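Local coordinates for protein Amuc_1102 (Akkermansia muciniphila, PDB 7DSZ) that adopts an immunoglobulin-like fold related to archaeal type IV pilus proteins and probably serves in a pilus-like assembly, its precise function being unknown, at residues G69-I80 against L94-V105. Sequence-based numbering, arbitrary orientation.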
ATOM      1  N   GLY C  69       0.638   4.098  28.892  1.00 20.55           N
ATOM      2  CA  GLY C  69       1.681   3.114  28.689  1.00 21.17           C
ATOM      3  C   GLY C  69       2.332   3.169  27.327  1.00 18.70           C
ATOM      4  O   GLY C  69       3.166   2.300  27.020  1.00 21.43           O
ATOM      5  N   TYR C  70       1.984   4.165  26.513  1.00 18.85           N
ATOM      6  CA  TYR C  70       2.454   4.282  25.138  1.00 20.06           C
ATOM      7  C   TYR C  70       2.781   5.732  24.830  1.00 18.71           C
ATOM      8  O   TYR C  70       2.213   6.653  25.423  1.00 22.76           O
ATOM      9  CB  TYR C  70       1.384   3.850  24.133  1.00 17.60           C
ATOM     10  CG  TYR C  70       1.061   2.391  24.053  1.00 19.27           C
ATOM     11  CD1 TYR C  70       0.255   1.771  25.006  1.00 19.39           C
ATOM     12  CD2 TYR C  70       1.519   1.641  22.985  1.00 22.22           C
ATOM     13  CE1 TYR C  70      -0.067   0.419  24.891  1.00 23.14           C
ATOM     14  CE2 TYR C  70       1.219   0.299  22.867  1.00 21.65           C
ATOM     15  CZ  TYR C  70       0.423  -0.307  23.821  1.00 22.74           C
ATOM     16  OH  TYR C  70       0.137  -1.651  23.682  1.00 23.61           O
ATOM     17  N   ILE C  71       3.673   5.935  23.860  1.00 20.83           N
ATOM     18  CA  ILE C  71       3.894   7.256  23.286  1.00 16.43           C
ATOM     19  C   ILE C  71       3.307   7.279  21.877  1.00 23.02           C
ATOM     20  O   ILE C  71       3.115   6.239  21.234  1.00 21.35           O
ATOM     21  CB  ILE C  71       5.380   7.678  23.265  1.00 19.90           C
ATOM     22  CG1 ILE C  71       6.212   6.732  22.389  1.00 18.58           C
ATOM     23  CG2 ILE C  71       5.944   7.753  24.700  1.00 22.31           C
ATOM     24  CD1 ILE C  71       7.696   7.151  22.244  1.00 17.20           C
ATOM     25  N   ASP C  72       3.032   8.498  21.399  1.00 19.22           N
ATOM     26  CA  ASP C  72       2.366   8.683  20.109  1.00 18.32           C
ATOM     27  C   ASP C  72       3.144   8.055  18.964  1.00 19.08           C
ATOM     28  O   ASP C  72       2.565   7.362  18.118  1.00 19.14           O
ATOM     29  CB  ASP C  72       2.179  10.168  19.818  1.00 21.17           C
ATOM     30  CG  ASP C  72       1.034  10.774  20.577  1.00 32.71           C
ATOM     31  OD1 ASP C  72       0.043  10.061  20.850  1.00 24.63           O
ATOM     32  OD2 ASP C  72       1.132  11.981  20.877  1.00 28.98           O
ATOM     33  N   ALA C  73       4.446   8.348  18.874  1.00 21.04           N
ATOM     34  CA  ALA C  73       5.226   7.965  17.697  1.00 18.51           C
ATOM     35  C   ALA C  73       6.712   8.089  17.989  1.00 19.99           C
ATOM     36  O   ALA C  73       7.127   8.812  18.893  1.00 21.07           O
ATOM     37  CB  ALA C  73       4.886   8.824  16.475  1.00 21.34           C
ATOM     38  N   LEU C  74       7.505   7.379  17.183  1.00 18.96           N
ATOM     39  CA  LEU C  74       8.955   7.510  17.113  1.00 16.67           C
ATOM     40  C   LEU C  74       9.329   7.401  15.651  1.00 21.88           C
ATOM     41  O   LEU C  74       8.795   6.542  14.940  1.00 19.79           O
ATOM     42  CB  LEU C  74       9.686   6.390  17.865  1.00 19.15           C
ATOM     43  CG  LEU C  74       9.785   6.376  19.371  1.00 22.38           C
ATOM     44  CD1 LEU C  74      10.543   5.127  19.778  1.00 20.55           C
ATOM     45  CD2 LEU C  74      10.526   7.656  19.819  1.00 20.32           C
ATOM     46  N   THR C  75      10.260   8.230  15.202  1.00 21.38           N
ATOM     47  CA  THR C  75      10.742   8.136  13.829  1.00 16.95           C
ATOM     48  C   THR C  75      12.116   7.481  13.818  1.00 19.47           C
ATOM     49  O   THR C  75      13.035   7.940  14.503  1.00 21.05           O
ATOM     50  CB  THR C  75      10.782   9.517  13.173  1.00 21.27           C
ATOM     51  OG1 THR C  75       9.442  10.006  13.048  1.00 24.01           O
ATOM     52  CG2 THR C  75      11.402   9.433  11.785  1.00 25.70           C
ATOM     53  N   PHE C  76      12.242   6.387  13.078  1.00 18.46           N
ATOM     54  CA  PHE C  76      13.513   5.696  12.902  1.00 16.83           C
ATOM     55  C   PHE C  76      14.065   6.047  11.531  1.00 20.33           C
ATOM     56  O   PHE C  76      13.380   5.861  10.528  1.00 21.31           O
ATOM     57  CB  PHE C  76      13.333   4.179  12.999  1.00 17.17           C
ATOM     58  CG  PHE C  76      13.304   3.660  14.402  1.00 17.31           C
ATOM     59  CD1 PHE C  76      12.276   4.020  15.265  1.00 17.25           C
ATOM     60  CD2 PHE C  76      14.300   2.813  14.861  1.00 17.08           C
ATOM     61  CE1 PHE C  76      12.241   3.536  16.569  1.00 17.43           C
ATOM     62  CE2 PHE C  76      14.274   2.327  16.173  1.00 18.45           C
ATOM     63  CZ  PHE C  76      13.234   2.704  17.027  1.00 17.26           C
ATOM     64  N   LYS C  77      15.306   6.525  11.486  1.00 17.78           N
ATOM     65  CA  LYS C  77      15.982   6.795  10.221  1.00 17.61           C
ATOM     66  C   LYS C  77      17.080   5.757  10.046  1.00 18.02           C
ATOM     67  O   LYS C  77      17.956   5.622  10.907  1.00 19.07           O
ATOM     68  CB  LYS C  77      16.541   8.217  10.195  1.00 18.15           C
ATOM     69  CG  LYS C  77      15.457   9.267  10.265  1.00 22.49           C
ATOM     70  CD  LYS C  77      16.034  10.685  10.354  1.00 25.54           C
ATOM     71  CE  LYS C  77      14.929  11.737  10.151  1.00 33.98           C
ATOM     72  NZ  LYS C  77      15.471  13.127  10.276  1.00 33.38           N
ATOM     73  N   PHE C  78      16.993   4.987   8.962  1.00 16.75           N
ATOM     74  CA  PHE C  78      17.960   3.943   8.663  1.00 18.28           C
ATOM     75  C   PHE C  78      18.905   4.411   7.563  1.00 17.09           C
ATOM     76  O   PHE C  78      18.456   4.963   6.558  1.00 17.93           O
ATOM     77  CB  PHE C  78      17.266   2.668   8.193  1.00 18.21           C
ATOM     78  CG  PHE C  78      16.400   2.015   9.238  1.00 14.18           C
ATOM     79  CD1 PHE C  78      15.104   2.471   9.444  1.00 14.41           C
ATOM     80  CD2 PHE C  78      16.870   0.950   9.983  1.00 17.57           C
ATOM     81  CE1 PHE C  78      14.285   1.864  10.386  1.00 17.87           C
ATOM     82  CE2 PHE C  78      16.065   0.329  10.935  1.00 21.07           C
ATOM     83  CZ  PHE C  78      14.770   0.783  11.129  1.00 18.94           C
ATOM     84  N   TYR C  79      20.200   4.154   7.750  1.00 18.73           N
ATOM     85  CA  TYR C  79      21.236   4.464   6.768  1.00 20.06           C
ATOM     86  C   TYR C  79      22.033   3.201   6.519  1.00 19.31           C
ATOM     87  O   TYR C  79      22.601   2.630   7.460  1.00 20.59           O
ATOM     88  CB  TYR C  79      22.181   5.568   7.262  1.00 21.90           C
ATOM     89  CG  TYR C  79      21.487   6.831   7.703  1.00 21.43           C
ATOM     90  CD1 TYR C  79      21.055   6.977   9.017  1.00 21.49           C
ATOM     91  CD2 TYR C  79      21.283   7.882   6.822  1.00 22.46           C
ATOM     92  CE1 TYR C  79      20.430   8.127   9.439  1.00 21.57           C
ATOM     93  CE2 TYR C  79      20.651   9.045   7.235  1.00 24.91           C
ATOM     94  CZ  TYR C  79      20.226   9.157   8.550  1.00 27.75           C
ATOM     95  OH  TYR C  79      19.597  10.302   8.990  1.00 29.15           O
ATOM     96  N   ILE C  80      22.105   2.779   5.262  1.00 20.50           N
ATOM     97  CA  ILE C  80      22.826   1.575   4.886  0.50 20.24           C
ATOM     98  C   ILE C  80      23.723   1.910   3.702  1.00 21.15           C
ATOM     99  O   ILE C  80      23.273   2.515   2.723  1.00 20.72           O
ATOM    100  CB  ILE C  80      21.863   0.417   4.558  0.50 23.35           C
ATOM    101  CG1 ILE C  80      21.147  -0.037   5.842  0.50 22.70           C
ATOM    102  CG2 ILE C  80      22.618  -0.747   3.913  0.50 22.98           C
ATOM    103  CD1 ILE C  80      19.859  -0.832   5.622  0.50 22.65           C
ATOM    104  N   LEU C  94      21.863   4.239   1.200  1.00 22.56           N
ATOM    105  CA  LEU C  94      20.436   3.960   1.146  1.00 19.92           C
ATOM    106  C   LEU C  94      19.788   4.479   2.423  1.00 20.82           C
ATOM    107  O   LEU C  94      20.312   4.259   3.519  1.00 20.82           O
ATOM    108  CB  LEU C  94      20.184   2.460   1.006  1.00 20.13           C
ATOM    109  CG  LEU C  94      21.060   1.738  -0.017  1.00 23.30           C
ATOM    110  CD1 LEU C  94      20.624   0.276  -0.087  1.00 21.48           C
ATOM    111  CD2 LEU C  94      20.992   2.419  -1.396  1.00 21.44           C
ATOM    112  N   TYR C  95      18.661   5.163   2.280  1.00 19.00           N
ATOM    113  CA  TYR C  95      18.026   5.837   3.406  1.00 18.73           C
ATOM    114  C   TYR C  95      16.558   5.467   3.494  1.00 20.46           C
ATOM    115  O   TYR C  95      15.875   5.358   2.470  1.00 22.01           O
ATOM    116  CB  TYR C  95      18.150   7.342   3.252  1.00 21.52           C
ATOM    117  CG  TYR C  95      17.346   8.177   4.233  1.00 20.28           C
ATOM    118  CD1 TYR C  95      17.824   8.411   5.523  1.00 22.58           C
ATOM    119  CD2 TYR C  95      16.152   8.781   3.857  1.00 24.34           C
ATOM    120  CE1 TYR C  95      17.122   9.211   6.420  1.00 21.53           C
ATOM    121  CE2 TYR C  95      15.437   9.580   4.752  1.00 26.01           C
ATOM    122  CZ  TYR C  95      15.931   9.773   6.032  1.00 25.81           C
ATOM    123  OH  TYR C  95      15.244  10.565   6.914  1.00 31.84           O
ATOM    124  N   LYS C  96      16.062   5.313   4.721  1.00 18.24           N
ATOM    125  CA  LYS C  96      14.635   5.089   4.909  1.00 15.61           C
ATOM    126  C   LYS C  96      14.186   5.669   6.241  1.00 17.76           C
ATOM    127  O   LYS C  96      14.847   5.453   7.261  1.00 19.20           O
ATOM    128  CB  LYS C  96      14.317   3.594   4.857  1.00 17.16           C
ATOM    129  CG  LYS C  96      12.838   3.282   4.991  1.00 17.75           C
ATOM    130  CD  LYS C  96      12.070   3.732   3.754  1.00 18.28           C
ATOM    131  CE  LYS C  96      10.707   3.047   3.686  1.00 21.43           C
ATOM    132  NZ  LYS C  96      10.014   3.343   2.378  1.00 24.31           N
ATOM    133  N   GLU C  97      13.063   6.388   6.222  1.00 16.25           N
ATOM    134  CA  GLU C  97      12.355   6.819   7.425  1.00 17.98           C
ATOM    135  C   GLU C  97      11.179   5.888   7.677  1.00 18.85           C
ATOM    136  O   GLU C  97      10.369   5.653   6.771  1.00 19.58           O
ATOM    137  CB  GLU C  97      11.818   8.240   7.283  1.00 24.24           C
ATOM    138  CG  GLU C  97      12.747   9.317   7.717  1.00 37.43           C
ATOM    139  CD  GLU C  97      12.173  10.708   7.469  1.00 48.58           C
ATOM    140  OE1 GLU C  97      12.759  11.465   6.653  1.00 41.66           O
ATOM    141  OE2 GLU C  97      11.127  11.024   8.084  1.00 43.12           O
ATOM    142  N   VAL C  98      11.084   5.371   8.899  1.00 17.43           N
ATOM    143  CA  VAL C  98       9.943   4.574   9.345  1.00 17.70           C
ATOM    144  C   VAL C  98       9.370   5.260  10.575  1.00 18.82           C
ATOM    145  O   VAL C  98      10.062   5.383  11.594  1.00 19.72           O
ATOM    146  CB  VAL C  98      10.342   3.123   9.664  1.00 18.21           C
ATOM    147  CG1 VAL C  98       9.121   2.291  10.045  1.00 18.31           C
ATOM    148  CG2 VAL C  98      11.072   2.483   8.477  1.00 17.38           C
ATOM    149  N   LYS C  99       8.115   5.711  10.492  1.00 18.19           N
ATOM    150  CA  LYS C  99       7.458   6.333  11.639  1.00 15.21           C
ATOM    151  C   LYS C  99       6.570   5.281  12.289  1.00 17.02           C
ATOM    152  O   LYS C  99       5.622   4.796  11.666  1.00 20.91           O
ATOM    153  CB  LYS C  99       6.643   7.559  11.226  1.00 19.51           C
ATOM    154  CG  LYS C  99       6.016   8.293  12.419  1.00 25.18           C
ATOM    155  CD  LYS C  99       5.276   9.550  11.967  1.00 31.74           C
ATOM    156  CE  LYS C  99       4.564  10.233  13.136  1.00 39.75           C
ATOM    157  NZ  LYS C  99       5.102  11.602  13.441  1.00 45.41           N
ATOM    158  N   TYR C 100       6.903   4.905  13.517  1.00 17.20           N
ATOM    159  CA  TYR C 100       6.108   3.953  14.279  1.00 13.79           C
ATOM    160  C   TYR C 100       5.115   4.724  15.124  1.00 18.11           C
ATOM    161  O   TYR C 100       5.430   5.808  15.608  1.00 19.28           O
ATOM    162  CB  TYR C 100       7.001   3.101  15.184  1.00 14.42           C
ATOM    163  CG  TYR C 100       7.842   2.140  14.420  1.00 17.15           C
ATOM    164  CD1 TYR C 100       7.286   0.984  13.879  1.00 16.79           C
ATOM    165  CD2 TYR C 100       9.190   2.398  14.200  1.00 17.53           C
ATOM    166  CE1 TYR C 100       8.063   0.092  13.165  1.00 16.74           C
ATOM    167  CE2 TYR C 100       9.974   1.505  13.491  1.00 18.37           C
ATOM    168  CZ  TYR C 100       9.405   0.368  12.977  1.00 17.55           C
ATOM    169  OH  TYR C 100      10.171  -0.520  12.266  1.00 17.42           O
ATOM    170  N   VAL C 101       3.914   4.168  15.296  1.00 16.38           N
ATOM    171  CA  VAL C 101       2.905   4.808  16.130  1.00 17.40           C
ATOM    172  C   VAL C 101       2.491   3.841  17.226  1.00 16.38           C
ATOM    173  O   VAL C 101       2.611   2.619  17.087  1.00 18.37           O
ATOM    174  CB  VAL C 101       1.675   5.275  15.317  1.00 16.28           C
ATOM    175  CG1 VAL C 101       2.051   6.464  14.438  1.00 20.06           C
ATOM    176  CG2 VAL C 101       1.141   4.127  14.472  1.00 17.50           C
ATOM    177  N   ASN C 102       2.033   4.411  18.344  1.00 17.37           N
ATOM    178  CA  ASN C 102       1.664   3.639  19.530  1.00 18.36           C
ATOM    179  C   ASN C 102       2.834   2.774  19.990  1.00 18.11           C
ATOM    180  O   ASN C 102       2.772   1.548  19.970  1.00 18.48           O
ATOM    181  CB  ASN C 102       0.443   2.745  19.266  1.00 20.35           C
ATOM    182  CG  ASN C 102      -0.790   3.516  18.884  1.00 19.20           C
ATOM    183  OD1 ASN C 102      -1.010   4.649  19.321  1.00 20.97           O
ATOM    184  ND2 ASN C 102      -1.612   2.903  18.034  1.00 19.22           N
ATOM    185  N   VAL C 103       3.923   3.421  20.377  1.00 17.17           N
ATOM    186  CA  VAL C 103       5.130   2.716  20.786  1.00 17.65           C
ATOM    187  C   VAL C 103       5.019   2.471  22.287  1.00 19.79           C
ATOM    188  O   VAL C 103       4.879   3.447  23.053  1.00 18.31           O
ATOM    189  CB  VAL C 103       6.398   3.499  20.427  1.00 16.60           C
ATOM    190  CG1 VAL C 103       7.627   2.688  20.798  1.00 17.96           C
ATOM    191  CG2 VAL C 103       6.416   3.792  18.917  1.00 20.65           C
ATOM    192  N   PRO C 104       5.002   1.219  22.736  1.00 19.89           N
ATOM    193  CA  PRO C 104       4.838   0.943  24.165  1.00 18.65           C
ATOM    194  C   PRO C 104       6.089   1.352  24.919  1.00 20.82           C
ATOM    195  O   PRO C 104       7.192   1.346  24.373  1.00 20.39           O
ATOM    196  CB  PRO C 104       4.634  -0.575  24.209  1.00 23.89           C
ATOM    197  CG  PRO C 104       5.403  -1.079  23.050  1.00 26.68           C
ATOM    198  CD  PRO C 104       5.237  -0.013  21.960  1.00 22.04           C
ATOM    199  N   VAL C 105       5.895   1.733  26.176  1.00 19.32           N
ATOM    200  CA  VAL C 105       6.985   2.118  27.068  1.00 18.86           C
ATOM    201  C   VAL C 105       7.301   0.937  27.978  1.00 20.94           C
ATOM    202  O   VAL C 105       6.391   0.232  28.438  1.00 23.65           O
ATOM    203  CB  VAL C 105       6.608   3.375  27.882  1.00 23.75           C
ATOM    204  CG1 VAL C 105       7.716   3.753  28.839  1.00 27.56           C
ATOM    205  CG2 VAL C 105       6.299   4.548  26.952  1.00 24.42           C
TER
HETATM  206  O   HOH W   1      -0.604   6.863  17.855  1.00 23.71           O
HETATM  207  O   HOH W   2       7.739  10.855  15.160  1.00 24.94           O
HETATM  208  O   HOH W   3      16.888  13.190   7.806  1.00 44.50           O
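Phe-76 and Val-98 form one of the hydrogen-bonded pairs of an antiparallel beta hairpin, strands 70-83 and 91-104 of the immunoglobulin-like fold. From Leu-74/Tyr-100 to Ile-80/Leu-94 such pairs recur at every second residue; the bond from Phe-78 N to Lys-96 O is nearly straight, at 177°. At Asp-72 and Asn-102 both strands turn a corner together. There Asn-102 N reaches Asp-72 O (3.0 Å) from above the carbonyl plane, and a water donates to both Asp-72 O and Asn-102 OD1. Pairing then resumes at Ile-71 and Val-103, and next to them Pro-104 CB makes an off-centre CH-pi contact with the Tyr-70 ring, its centroid 4.2 Å away. Asp-72 OD1 bonds to Thr-12 and forms a salt bridge with Arg-122 of the second subunit; Asn-102 hydrogen-bonds the same arginine through OD1 and Ser-119 of that subunit through ND2, which places the bend at the assembly interface.

On the apolar face, the ring of Tyr-100 turns its edge to the face of Phe-76 in an offset edge-to-face pair, planes at 89°. Phe-78 CE1 meets Val-98 CG2 at 3.8 Å, and Ala-111 and Val-113 of strand 109-115 close over these side chains.

The other face is more polar. With CG trans to its backbone N (chi1 171°), Tyr-95 leans over toward Glu-97 and crosses Lys-77 obliquely, CD1 lying 3.4 Å from Tyr-79 CE2 and the two rings oblique. Its OH donates to Glu-97 OE1 (2.7 Å) and touches the aliphatic end of Lys-77, whose ammonium is salt-bridged to Glu-142. Replacing Tyr-95 with alanine would probably leave Glu-97 OE1 without this donor and remove the neighbour that Tyr-79 CE2 packs against. Nearby, a water joins Thr-75 OG1 to Lys-99 NZ, and Lys-99 CE rests 3.6 Å from Ala-73 CB.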